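Local atomic coordinates of mannuronan C5-epimerase (PDB entry 4NK6), a protein that catalyses the C5 epimerisation of beta-D-mannuronate to alpha-L-guluronate within alginate and belongs to the periplasmic complex that shields the polymer and passes it on for export. Residues Y212-Q218 / W245-Y251; I271-S277 / I296-V302; L322-G328 / L346-N352. All blocks are in the same frame, centred on the assembly; numbering follows the deposited sequence.

Contact 1 (Y212-Q218 / W245-Y251); sequences YGVSISQ and WYGFYCY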
loop_
_atom_site.group_PDB
_atom_site.type_symbol
_atom_site.label_atom_id
_atom_site.label_comp_id
_atom_site.label_asym_id
_atom_site.label_seq_id
_atom_site.Cartn_x
_atom_site.Cartn_y
_atom_site.Cartn_z
ATOM N N TYR A 212 -1.260 2.450 9.720
ATOM C CA TYR A 212 -0.443 3.224 8.792
ATOM C C TYR A 212 -1.230 4.108 7.824
ATOM O O TYR A 212 -0.686 5.061 7.282
ATOM C CB TYR A 212 0.451 2.284 7.990
ATOM C CG TYR A 212 1.343 1.409 8.843
ATOM C CD1 TYR A 212 2.127 1.950 9.859
ATOM C CD2 TYR A 212 1.390 0.034 8.639
ATOM C CE1 TYR A 212 2.960 1.141 10.639
ATOM C CE2 TYR A 212 2.208 -0.775 9.408
ATOM C CZ TYR A 212 2.990 -0.222 10.400
ATOM O OH TYR A 212 3.787 -1.046 11.155
ATOM N N GLY A 213 -2.495 3.786 7.591
ATOM C CA GLY A 213 -3.300 4.555 6.653
ATOM C C GLY A 213 -4.462 3.754 6.113
ATOM O O GLY A 213 -5.575 3.832 6.622
ATOM N N VAL A 214 -4.204 2.996 5.053
ATOM C CA VAL A 214 -5.134 1.973 4.583
ATOM C C VAL A 214 -4.309 0.700 4.629
ATOM O O VAL A 214 -3.340 0.562 3.890
ATOM C CB VAL A 214 -5.613 2.245 3.146
ATOM C CG1 VAL A 214 -6.381 1.046 2.592
ATOM C CG2 VAL A 214 -6.453 3.521 3.093
ATOM N N SER A 215 -4.660 -0.203 5.534
ATOM C CA SER A 215 -3.860 -1.393 5.781
ATOM C C SER A 215 -4.709 -2.632 5.607
ATOM O O SER A 215 -5.767 -2.742 6.212
ATOM C CB SER A 215 -3.299 -1.385 7.215
ATOM O OG SER A 215 -2.409 -0.306 7.414
ATOM N N ILE A 216 -4.222 -3.562 4.788
ATOM C CA ILE A 216 -4.882 -4.838 4.533
ATOM C C ILE A 216 -4.014 -5.906 5.193
ATOM O O ILE A 216 -2.837 -6.002 4.891
ATOM C CB ILE A 216 -4.950 -5.113 3.014
ATOM C CG1 ILE A 216 -5.449 -3.867 2.266
ATOM C CG2 ILE A 216 -5.806 -6.331 2.714
ATOM C CD1 ILE A 216 -6.906 -3.479 2.607
ATOM N N SER A 217 -4.569 -6.719 6.084
ATOM C CA SER A 217 -3.692 -7.555 6.896
ATOM C C SER A 217 -4.270 -8.870 7.377
ATOM O O SER A 217 -5.367 -8.921 7.935
ATOM C CB SER A 217 -3.204 -6.759 8.119
ATOM O OG SER A 217 -2.260 -7.493 8.884
ATOM N N GLN A 218 -3.505 -9.938 7.192
ATOM C CA GLN A 218 -3.790 -11.177 7.895
ATOM C C GLN A 218 -3.696 -10.905 9.402
ATOM O O GLN A 218 -2.993 -9.980 9.826
ATOM C CB GLN A 218 -2.784 -12.251 7.466
ATOM C CG GLN A 218 -2.920 -13.606 8.159
ATOM C CD GLN A 218 -4.305 -14.239 7.990
ATOM O OE1 GLN A 218 -5.247 -13.887 8.696
ATOM N NE2 GLN A 218 -4.421 -15.179 7.061
ATOM N N TRP A 245 0.179 8.504 6.047
ATOM C CA TRP A 245 1.468 8.029 6.579
ATOM C C TRP A 245 2.079 6.991 5.622
ATOM O O TRP A 245 3.192 7.184 5.122
ATOM C CB TRP A 245 1.295 7.498 8.014
ATOM C CG TRP A 245 2.540 6.942 8.647
ATOM C CD1 TRP A 245 2.824 5.627 8.859
ATOM C CD2 TRP A 245 3.651 7.683 9.173
ATOM N NE1 TRP A 245 4.049 5.499 9.466
ATOM C CE2 TRP A 245 4.575 6.747 9.678
ATOM C CE3 TRP A 245 3.960 9.046 9.253
ATOM C CZ2 TRP A 245 5.794 7.126 10.253
ATOM C CZ3 TRP A 245 5.174 9.422 9.834
ATOM C CH2 TRP A 245 6.074 8.462 10.318
ATOM N N TYR A 246 1.350 5.904 5.360
ATOM C CA TYR A 246 1.582 5.067 4.176
ATOM C C TYR A 246 0.316 5.155 3.346
ATOM O O TYR A 246 -0.781 4.974 3.874
ATOM C CB TYR A 246 1.786 3.580 4.503
ATOM C CG TYR A 246 2.964 3.197 5.391
ATOM C CD1 TYR A 246 3.866 4.141 5.877
ATOM C CD2 TYR A 246 3.159 1.871 5.743
ATOM C CE1 TYR A 246 4.944 3.752 6.703
ATOM C CE2 TYR A 246 4.211 1.481 6.557
ATOM C CZ TYR A 246 5.096 2.418 7.033
ATOM O OH TYR A 246 6.127 1.983 7.833
ATOM N N GLY A 247 0.447 5.421 2.051
ATOM C CA GLY A 247 -0.724 5.447 1.196
ATOM C C GLY A 247 -1.440 4.109 1.163
ATOM O O GLY A 247 -2.675 4.051 1.172
ATOM N N PHE A 248 -0.667 3.029 1.110
ATOM C CA PHE A 248 -1.226 1.675 1.120
ATOM C C PHE A 248 -0.246 0.731 1.805
ATOM O O PHE A 248 0.958 0.818 1.593
ATOM C CB PHE A 248 -1.498 1.175 -0.302
ATOM C CG PHE A 248 -1.916 -0.295 -0.377
ATOM C CD1 PHE A 248 -0.967 -1.309 -0.498
ATOM C CD2 PHE A 248 -3.255 -0.653 -0.332
ATOM C CE1 PHE A 248 -1.339 -2.649 -0.565
ATOM C CE2 PHE A 248 -3.641 -1.996 -0.410
ATOM C CZ PHE A 248 -2.677 -2.997 -0.527
ATOM N N TYR A 249 -0.768 -0.174 2.623
ATOM C CA TYR A 249 0.061 -1.181 3.266
ATOM C C TYR A 249 -0.668 -2.508 3.243
ATOM O O TYR A 249 -1.893 -2.547 3.363
ATOM C CB TYR A 249 0.346 -0.782 4.725
ATOM C CG TYR A 249 0.986 -1.876 5.563
ATOM C CD1 TYR A 249 2.367 -2.044 5.586
ATOM C CD2 TYR A 249 0.211 -2.734 6.335
ATOM C CE1 TYR A 249 2.963 -3.042 6.348
ATOM C CE2 TYR A 249 0.800 -3.738 7.103
ATOM C CZ TYR A 249 2.174 -3.881 7.105
ATOM O OH TYR A 249 2.763 -4.872 7.859
ATOM N N CYS A 250 0.075 -3.598 3.095
ATOM C CA CYS A 250 -0.517 -4.907 3.331
ATOM C C CYS A 250 0.456 -5.917 3.943
ATOM O O CYS A 250 1.674 -5.743 3.893
ATOM C CB CYS A 250 -1.204 -5.469 2.077
ATOM S SG CYS A 250 -0.106 -5.908 0.718
ATOM N N TYR A 251 -0.108 -6.967 4.525
ATOM C CA TYR A 251 0.643 -7.996 5.232
ATOM C C TYR A 251 -0.039 -9.326 4.962
ATOM O O TYR A 251 -1.244 -9.461 5.211
ATOM C CB TYR A 251 0.618 -7.696 6.740
ATOM C CG TYR A 251 1.092 -8.824 7.650
ATOM C CD1 TYR A 251 0.199 -9.777 8.137
ATOM C CD2 TYR A 251 2.421 -8.913 8.050
ATOM C CE1 TYR A 251 0.619 -10.801 8.977
ATOM C CE2 TYR A 251 2.859 -9.938 8.891
ATOM C CZ TYR A 251 1.948 -10.876 9.351
ATOM O OH TYR A 251 2.367 -11.890 10.182
HETATM O O HOH W 1 -1.287 2.600 4.719
#

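Contact 2 (I271-S277 / I296-V302); sequences IDPHDRS and IIISREV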
loop_
_atom_site.group_PDB
_atom_site.type_symbol
_atom_site.label_atom_id
_atom_site.label_comp_id
_atom_site.label_asym_id
_atom_site.label_seq_id
_atom_site.Cartn_x
_atom_site.Cartn_y
_atom_site.Cartn_z
ATOM N N ILE A 271 2.939 3.359 -1.923
ATOM C CA ILE A 271 2.354 2.023 -1.920
ATOM C C ILE A 271 3.387 1.055 -1.342
ATOM O O ILE A 271 4.479 0.918 -1.891
ATOM C CB ILE A 271 1.997 1.576 -3.370
ATOM C CG1 ILE A 271 1.155 2.645 -4.082
ATOM C CG2 ILE A 271 1.248 0.257 -3.369
ATOM C CD1 ILE A 271 0.734 2.257 -5.512
ATOM N N ASP A 272 3.045 0.382 -0.242
ATOM C CA ASP A 272 4.031 -0.389 0.530
ATOM C C ASP A 272 3.546 -1.802 0.900
ATOM O O ASP A 272 3.339 -2.107 2.083
ATOM C CB ASP A 272 4.394 0.417 1.798
ATOM C CG ASP A 272 5.335 -0.332 2.758
ATOM O OD1 ASP A 272 6.289 -0.997 2.305
ATOM O OD2 ASP A 272 5.093 -0.257 3.982
ATOM N N PRO A 273 3.362 -2.680 -0.106
ATOM C CA PRO A 273 2.980 -4.067 0.200
ATOM C C PRO A 273 4.097 -4.799 0.945
ATOM O O PRO A 273 5.261 -4.556 0.657
ATOM C CB PRO A 273 2.803 -4.691 -1.186
ATOM C CG PRO A 273 2.545 -3.533 -2.108
ATOM C CD PRO A 273 3.430 -2.450 -1.562
ATOM N N HIS A 274 3.752 -5.698 1.864
ATOM C CA HIS A 274 4.747 -6.254 2.776
ATOM C C HIS A 274 4.496 -7.718 3.098
ATOM O O HIS A 274 3.383 -8.233 2.932
ATOM C CB HIS A 274 4.717 -5.481 4.110
ATOM C CG HIS A 274 5.999 -4.778 4.447
ATOM N ND1 HIS A 274 6.998 -5.367 5.193
ATOM C CD2 HIS A 274 6.434 -3.528 4.156
ATOM C CE1 HIS A 274 8.000 -4.516 5.338
ATOM N NE2 HIS A 274 7.682 -3.392 4.722
ATOM N N ASP A 275 5.549 -8.366 3.587
ATOM C CA ASP A 275 5.440 -9.593 4.375
ATOM C C ASP A 275 4.632 -10.723 3.750
ATOM O O ASP A 275 3.516 -11.017 4.189
ATOM C CB ASP A 275 4.883 -9.277 5.767
ATOM C CG ASP A 275 5.888 -8.542 6.654
ATOM O OD1 ASP A 275 6.945 -8.099 6.160
ATOM O OD2 ASP A 275 5.614 -8.397 7.851
ATOM N N ARG A 276 5.214 -11.362 2.742
ATOM C CA ARG A 276 4.656 -12.576 2.160
ATOM C C ARG A 276 3.288 -12.354 1.502
ATOM O O ARG A 276 2.476 -13.260 1.426
ATOM C CB ARG A 276 4.616 -13.706 3.207
ATOM C CG ARG A 276 5.997 -14.010 3.828
ATOM C CD ARG A 276 5.916 -14.857 5.117
ATOM N NE ARG A 276 5.192 -14.161 6.185
ATOM C CZ ARG A 276 5.699 -13.169 6.919
ATOM N NH1 ARG A 276 4.971 -12.598 7.871
ATOM N NH2 ARG A 276 6.940 -12.748 6.716
ATOM N N SER A 277 3.036 -11.139 1.035
ATOM C CA SER A 277 1.890 -10.907 0.171
ATOM C C SER A 277 2.281 -11.421 -1.219
ATOM O O SER A 277 3.469 -11.538 -1.526
ATOM C CB SER A 277 1.536 -9.416 0.141
ATOM O OG SER A 277 1.167 -8.942 1.438
ATOM N N ILE A 296 6.918 3.500 -4.536
ATOM C CA ILE A 296 6.382 2.148 -4.487
ATOM C C ILE A 296 7.455 1.215 -3.954
ATOM O O ILE A 296 8.578 1.200 -4.455
ATOM C CB ILE A 296 5.944 1.670 -5.895
ATOM C CG1 ILE A 296 4.859 2.589 -6.479
ATOM C CG2 ILE A 296 5.471 0.228 -5.854
ATOM C CD1 ILE A 296 4.385 2.157 -7.877
ATOM N N ILE A 297 7.127 0.445 -2.923
ATOM C CA ILE A 297 8.087 -0.518 -2.388
ATOM C C ILE A 297 7.375 -1.796 -1.964
ATOM O O ILE A 297 6.397 -1.749 -1.235
ATOM C CB ILE A 297 8.939 0.063 -1.197
ATOM C CG1 ILE A 297 9.769 -1.047 -0.534
ATOM C CG2 ILE A 297 8.042 0.752 -0.147
ATOM C CD1 ILE A 297 10.786 -0.567 0.561
ATOM N N ILE A 298 7.844 -2.938 -2.448
ATOM C CA ILE A 298 7.381 -4.206 -1.907
ATOM C C ILE A 298 8.531 -4.801 -1.101
ATOM O O ILE A 298 9.684 -4.769 -1.534
ATOM C CB ILE A 298 6.883 -5.166 -3.001
ATOM C CG1 ILE A 298 8.032 -5.630 -3.906
ATOM C CG2 ILE A 298 5.790 -4.490 -3.843
ATOM C CD1 ILE A 298 7.567 -6.550 -5.036
ATOM N N SER A 299 8.225 -5.305 0.093
ATOM C CA SER A 299 9.279 -5.705 1.010
ATOM C C SER A 299 8.940 -6.956 1.798
ATOM O O SER A 299 7.835 -7.098 2.335
ATOM C CB SER A 299 9.611 -4.558 1.972
ATOM O OG SER A 299 10.602 -4.953 2.898
ATOM N N ARG A 300 9.916 -7.853 1.853
ATOM C CA ARG A 300 9.866 -9.093 2.630
ATOM C C ARG A 300 8.993 -10.168 2.014
ATOM O O ARG A 300 7.853 -10.395 2.437
ATOM C CB ARG A 300 9.539 -8.877 4.119
ATOM C CG ARG A 300 9.800 -10.146 4.949
ATOM C CD ARG A 300 9.676 -9.933 6.454
ATOM N NE ARG A 300 10.774 -9.140 6.996
ATOM C CZ ARG A 300 10.640 -7.917 7.505
ATOM N NH1 ARG A 300 9.442 -7.343 7.561
ATOM N NH2 ARG A 300 11.705 -7.278 7.982
ATOM N N GLU A 301 9.567 -10.838 1.023
ATOM C CA GLU A 301 8.907 -11.912 0.290
ATOM C C GLU A 301 7.568 -11.517 -0.292
ATOM O O GLU A 301 6.600 -12.269 -0.222
ATOM C CB GLU A 301 8.768 -13.165 1.158
ATOM C CG GLU A 301 10.080 -13.593 1.790
ATOM C CD GLU A 301 10.001 -14.996 2.332
ATOM O OE1 GLU A 301 9.696 -15.151 3.530
ATOM O OE2 GLU A 301 10.218 -15.941 1.548
ATOM N N VAL A 302 7.496 -10.329 -0.871
ATOM C CA VAL A 302 6.362 -10.046 -1.721
ATOM C C VAL A 302 6.706 -10.665 -3.068
ATOM O O VAL A 302 7.629 -10.216 -3.754
ATOM C CB VAL A 302 6.061 -8.554 -1.812
ATOM C CG1 VAL A 302 4.827 -8.332 -2.678
ATOM C CG2 VAL A 302 5.823 -8.003 -0.413
#

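Contact 3 (L322-G328 / L346-N352); sequences LDRNSVG and LYESGNN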
loop_
_atom_site.group_PDB
_atom_site.type_symbol
_atom_site.label_atom_id
_atom_site.label_comp_id
_atom_site.label_asym_id
_atom_site.label_seq_id
_atom_site.Cartn_x
_atom_site.Cartn_y
_atom_site.Cartn_z
ATOM N N LEU A 322 12.210 -3.145 -4.753
ATOM C CA LEU A 322 11.941 -4.545 -4.392
ATOM C C LEU A 322 12.932 -4.921 -3.293
ATOM O O LEU A 322 14.141 -4.888 -3.516
ATOM C CB LEU A 322 12.134 -5.479 -5.591
ATOM C CG LEU A 322 11.031 -5.582 -6.656
ATOM C CD1 LEU A 322 10.628 -4.235 -7.205
ATOM C CD2 LEU A 322 11.465 -6.506 -7.792
ATOM N N ASP A 323 12.423 -5.275 -2.113
ATOM C CA ASP A 323 13.265 -5.386 -0.920
ATOM C C ASP A 323 13.096 -6.730 -0.208
ATOM O O ASP A 323 12.012 -7.330 -0.238
ATOM C CB ASP A 323 12.923 -4.241 0.043
ATOM C CG ASP A 323 13.742 -4.274 1.335
ATOM O OD1 ASP A 323 14.983 -4.338 1.264
ATOM O OD2 ASP A 323 13.138 -4.232 2.424
ATOM N N ARG A 324 14.169 -7.192 0.430
ATOM C CA ARG A 324 14.109 -8.338 1.348
ATOM C C ARG A 324 13.499 -9.604 0.744
ATOM O O ARG A 324 12.429 -10.060 1.166
ATOM C CB ARG A 324 13.381 -7.951 2.645
ATOM C CG ARG A 324 14.225 -7.087 3.589
ATOM C CD ARG A 324 13.453 -6.594 4.816
ATOM N NE ARG A 324 14.354 -6.085 5.856
ATOM C CZ ARG A 324 14.934 -4.885 5.827
ATOM N NH1 ARG A 324 14.713 -4.061 4.808
ATOM N NH2 ARG A 324 15.738 -4.507 6.816
ATOM N N ASN A 325 14.185 -10.162 -0.247
ATOM C CA ASN A 325 13.832 -11.466 -0.796
ATOM C C ASN A 325 12.426 -11.495 -1.414
ATOM O O ASN A 325 11.689 -12.480 -1.289
ATOM C CB ASN A 325 14.015 -12.555 0.278
ATOM C CG ASN A 325 14.083 -13.950 -0.307
ATOM O OD1 ASN A 325 14.438 -14.128 -1.474
ATOM N ND2 ASN A 325 13.746 -14.956 0.508
ATOM N N SER A 326 12.068 -10.404 -2.085
ATOM C CA SER A 326 10.841 -10.335 -2.869
ATOM C C SER A 326 11.141 -10.792 -4.291
ATOM O O SER A 326 11.844 -10.100 -5.034
ATOM C CB SER A 326 10.294 -8.905 -2.875
ATOM O OG SER A 326 9.882 -8.519 -1.574
ATOM N N VAL A 327 10.615 -11.959 -4.668
ATOM C CA VAL A 327 11.057 -12.649 -5.884
ATOM C C VAL A 327 9.909 -13.049 -6.821
ATOM O O VAL A 327 8.756 -13.092 -6.410
ATOM C CB VAL A 327 11.874 -13.931 -5.528
ATOM C CG1 VAL A 327 12.950 -13.617 -4.492
ATOM C CG2 VAL A 327 10.957 -15.038 -5.014
ATOM N N GLY A 328 10.236 -13.350 -8.080
ATOM C CA GLY A 328 9.256 -13.842 -9.034
ATOM C C GLY A 328 8.363 -12.745 -9.582
ATOM O O GLY A 328 7.286 -13.010 -10.138
ATOM N N LEU A 346 16.819 -2.609 -6.391
ATOM C CA LEU A 346 16.611 -3.968 -5.907
ATOM C C LEU A 346 17.565 -4.248 -4.754
ATOM O O LEU A 346 18.783 -4.155 -4.900
ATOM C CB LEU A 346 16.826 -5.008 -7.009
ATOM C CG LEU A 346 16.029 -4.922 -8.322
ATOM C CD1 LEU A 346 15.809 -6.306 -8.867
ATOM C CD2 LEU A 346 14.715 -4.194 -8.201
ATOM N N TYR A 347 16.993 -4.580 -3.607
ATOM C CA TYR A 347 17.753 -4.880 -2.414
ATOM C C TYR A 347 17.544 -6.351 -2.058
ATOM O O TYR A 347 16.446 -6.731 -1.626
ATOM C CB TYR A 347 17.212 -4.064 -1.247
ATOM C CG TYR A 347 17.562 -2.591 -1.186
ATOM C CD1 TYR A 347 18.879 -2.150 -1.252
ATOM C CD2 TYR A 347 16.564 -1.642 -0.998
ATOM C CE1 TYR A 347 19.185 -0.794 -1.144
ATOM C CE2 TYR A 347 16.858 -0.299 -0.899
ATOM C CZ TYR A 347 18.165 0.120 -0.968
ATOM O OH TYR A 347 18.436 1.468 -0.859
ATOM N N GLU A 348 18.584 -7.166 -2.228
ATOM C CA GLU A 348 18.555 -8.566 -1.807
ATOM C C GLU A 348 17.296 -9.283 -2.300
ATOM O O GLU A 348 16.649 -10.014 -1.547
ATOM C CB GLU A 348 18.651 -8.664 -0.279
ATOM C CG GLU A 348 19.988 -8.186 0.308
ATOM C CD GLU A 348 20.182 -6.669 0.226
ATOM O OE1 GLU A 348 19.291 -5.915 0.672
ATOM O OE2 GLU A 348 21.231 -6.228 -0.280
ATOM N N SER A 349 16.931 -9.029 -3.550
ATOM C CA SER A 349 15.684 -9.544 -4.114
ATOM C C SER A 349 15.942 -10.051 -5.528
ATOM O O SER A 349 15.851 -9.288 -6.502
ATOM C CB SER A 349 14.609 -8.448 -4.143
ATOM O OG SER A 349 14.183 -8.104 -2.833
ATOM N N GLY A 350 16.271 -11.337 -5.633
ATOM C CA GLY A 350 16.658 -11.934 -6.898
ATOM C C GLY A 350 15.501 -12.496 -7.705
ATOM O O GLY A 350 14.357 -12.462 -7.262
ATOM N N ASN A 351 15.807 -12.987 -8.905
ATOM C CA ASN A 351 14.834 -13.672 -9.753
ATOM C C ASN A 351 13.618 -12.823 -10.093
ATOM O O ASN A 351 12.471 -13.271 -9.982
ATOM C CB ASN A 351 14.427 -15.002 -9.123
ATOM C CG ASN A 351 15.614 -15.948 -8.966
ATOM O OD1 ASN A 351 16.048 -16.575 -9.929
ATOM N ND2 ASN A 351 16.150 -16.038 -7.756
ATOM N N ASN A 352 13.893 -11.593 -10.501
ATOM C CA ASN A 352 12.865 -10.655 -10.911
ATOM C C ASN A 352 13.110 -10.221 -12.345
ATOM O O ASN A 352 14.258 -10.204 -12.810
ATOM C CB ASN A 352 12.854 -9.432 -9.979
ATOM C CG ASN A 352 12.325 -9.761 -8.588
ATOM O OD1 ASN A 352 11.173 -10.148 -8.436
ATOM N ND2 ASN A 352 13.168 -9.599 -7.567
HETATM O O HOH W 2 16.831 -6.098 1.723
HETATM O O HOH W 3 16.354 -13.052 -3.175
#

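Contact 1 (Y212-Q218 / W245-Y251)
Parallel strand pairing joins Ser215-Ser217 to Tyr249-Tyr251 on two successive turns of the beta-helix, and a cluster of three tyrosines gathers beside the corner at which each segment turns. The ladder runs in the alternating parallel pattern: Tyr249 N donates to Val214 O, Tyr249 O receives Ile216 N (2.9 Å), and Tyr251 and Gln218 continue it. Before the corner, Tyr246 N reaches Tyr212 O at 2.9 Å in an almost straight bond. A water then accepts from Val214 N and donates to Tyr246 O (2.6 Å), spanning the turn where the backbones part.

Tyr212 sits between two other tyrosines. Its CG is anti to its own carbonyl carbon (chi1 -57°), which lays the ring over one face of Tyr246 in an offset stack, centroids 4.5 Å apart and planes at 20°. The CD2-CE2 edge of the same ring is directed at the face of Tyr249, with Tyr212 CD2 3.6 Å from Tyr249 CG, a T-shaped pair. Broad flat rings suit this row because each can offer a face or an edge to the next. On the other side of the strands Ile216 CG1 packs against Phe248 CE2 (3.7 Å), apolar groups suited to the buried interior. At Gly213 a CB would strike Tyr246 O. Tyr249 also lies close to His274, the probable proton acceptor. Parallel strands in register on successive turns, cornered at Val214 and Gly247, mark the right-handed parallel beta-helix.

Contact 2 (I271-S277 / I296-V302)
Asp275 OD1 is gripped by two donors, one from its own segment and one from across the contact. Arg300 NH1 meets Asp275 OD1 at 3.0 Å from the syn side, close to the carboxylate plane, in a salt bridge, while His274 ND1 donates to the same OD1 at 2.9 Å from well above that plane. The second bond is nearly straight (176°) and lies in the imidazole plane, which fixes the rotation of the ring. Arg300 suits its place by length: the extended start (chi1 -167°) carries the aliphatic part alongside Asp275, and the bend at chi3 turns NH1 in to the carboxylate. Its NH2 has a second carboxylate, Asp407.

His274, the probable proton acceptor of the epimerase, is also supported from one face. Ser299 CB makes a CH-pi contact 3.8 Å from the centroid of the His274 ring, and a side chain as small as serine lets the imidazole settle close to the neighbouring strand. Ser299 OG in turn bonds to Asp323 on the following coil.

His274 and Ser299 end a parallel pair of strands on adjacent turns of the right-handed beta-helix, the first weakly bonded; Asp275 and Arg300 follow directly in the turns. Ile297 N donates to Ile271 O, and Ser299 N to Pro273 O (3.1 Å). Pro273 has no N-H to give Ile297 O, so the ladder skips a bond there and resumes with Asp275 N to Ser299 O. On the interior side Pro273 CG packs on Ile298 CG2 (3.8 Å), a rigid ring against a branched chain. Past the strands the turns stay paired: Arg276 N reaches Arg300 O at 2.8 Å, and the guanidinium of Arg276 is salt-bridged to Glu252.

Contact 3 (L322-G328 / L346-N352)
Leu346 reaches back to Leu322 with its CD2, 3.9 Å from Leu322 CB, an apolar contact of branched side chains on the buried side of the paired strands. Tyr347 follows on the other side: its N bonds to Leu322 O at 2.9 Å, while its CB lies against Asp323 OD1, with the carboxylate and ring planes almost perpendicular. Asp323 OD2 is bonded by Ser299 OG of the preceding turn and salt-bridged to Arg324 NH1. A weak bond from Arg324 N to Tyr347 O ends the ladder. At Glu348 the strand has given way to a turn, and Asn325 N approaches Glu348 O at 2.8 Å from above the carbonyl plane. A water lies within hydrogen-bonding distance of Glu348 OE1 and Asp323 OD1, though Glu348 is held chiefly by Arg370.

Ser349 points toward the first segment. Ser349 OG accepts from Ser326 N at 3.2 Å and donates to Tyr347 O, tying strand end to turn. Gly350 O lies 3.3 Å from Val327 CG1. Asn351 O receives Gly328 N. At Asn352, with CG anti to the carbonyl carbon (chi1 -71°), ND2 donates to Ser326 O at 2.9 Å, in plane with both groups. Leu322 CD2 packs on the same amide, 3.5 Å from Asn352 CG. An amide suits this buried turn because its oxygen also serves, accepting from Asn329 N. One coil earlier Asn329 ND2 bonds similarly to Val302 O, so asparagine amides tie successive turns of the right-handed beta-helix. Strand 296-299 lies on one side, where Leu322 and Ser326 pack on Ile298; strand 367-370 follows on the other, with Arg370 bridging to Glu348.

Overall arrangement
Following the chain, contact 1 closes first, bringing 245-251 back beside 212-218 after a loop that includes helix 221-227. Contact 2 opens later, closing the coil between 271-277 and 296-302, and contact 3 closes the one between 322-328 and 346-352. The three loops follow in series, none nested or crossed. Their strands are nonetheless consecutive along one flank of the beta-helix: Phe248 O probably bonds to Asp272 N between contacts 1 and 2, as Ile298 O does to Asp323 N between contacts 2 and 3. Contact 2, which holds His274, lies between the others in the strand order; contacts 1 and 3, centres about 20 Å apart, do not touch.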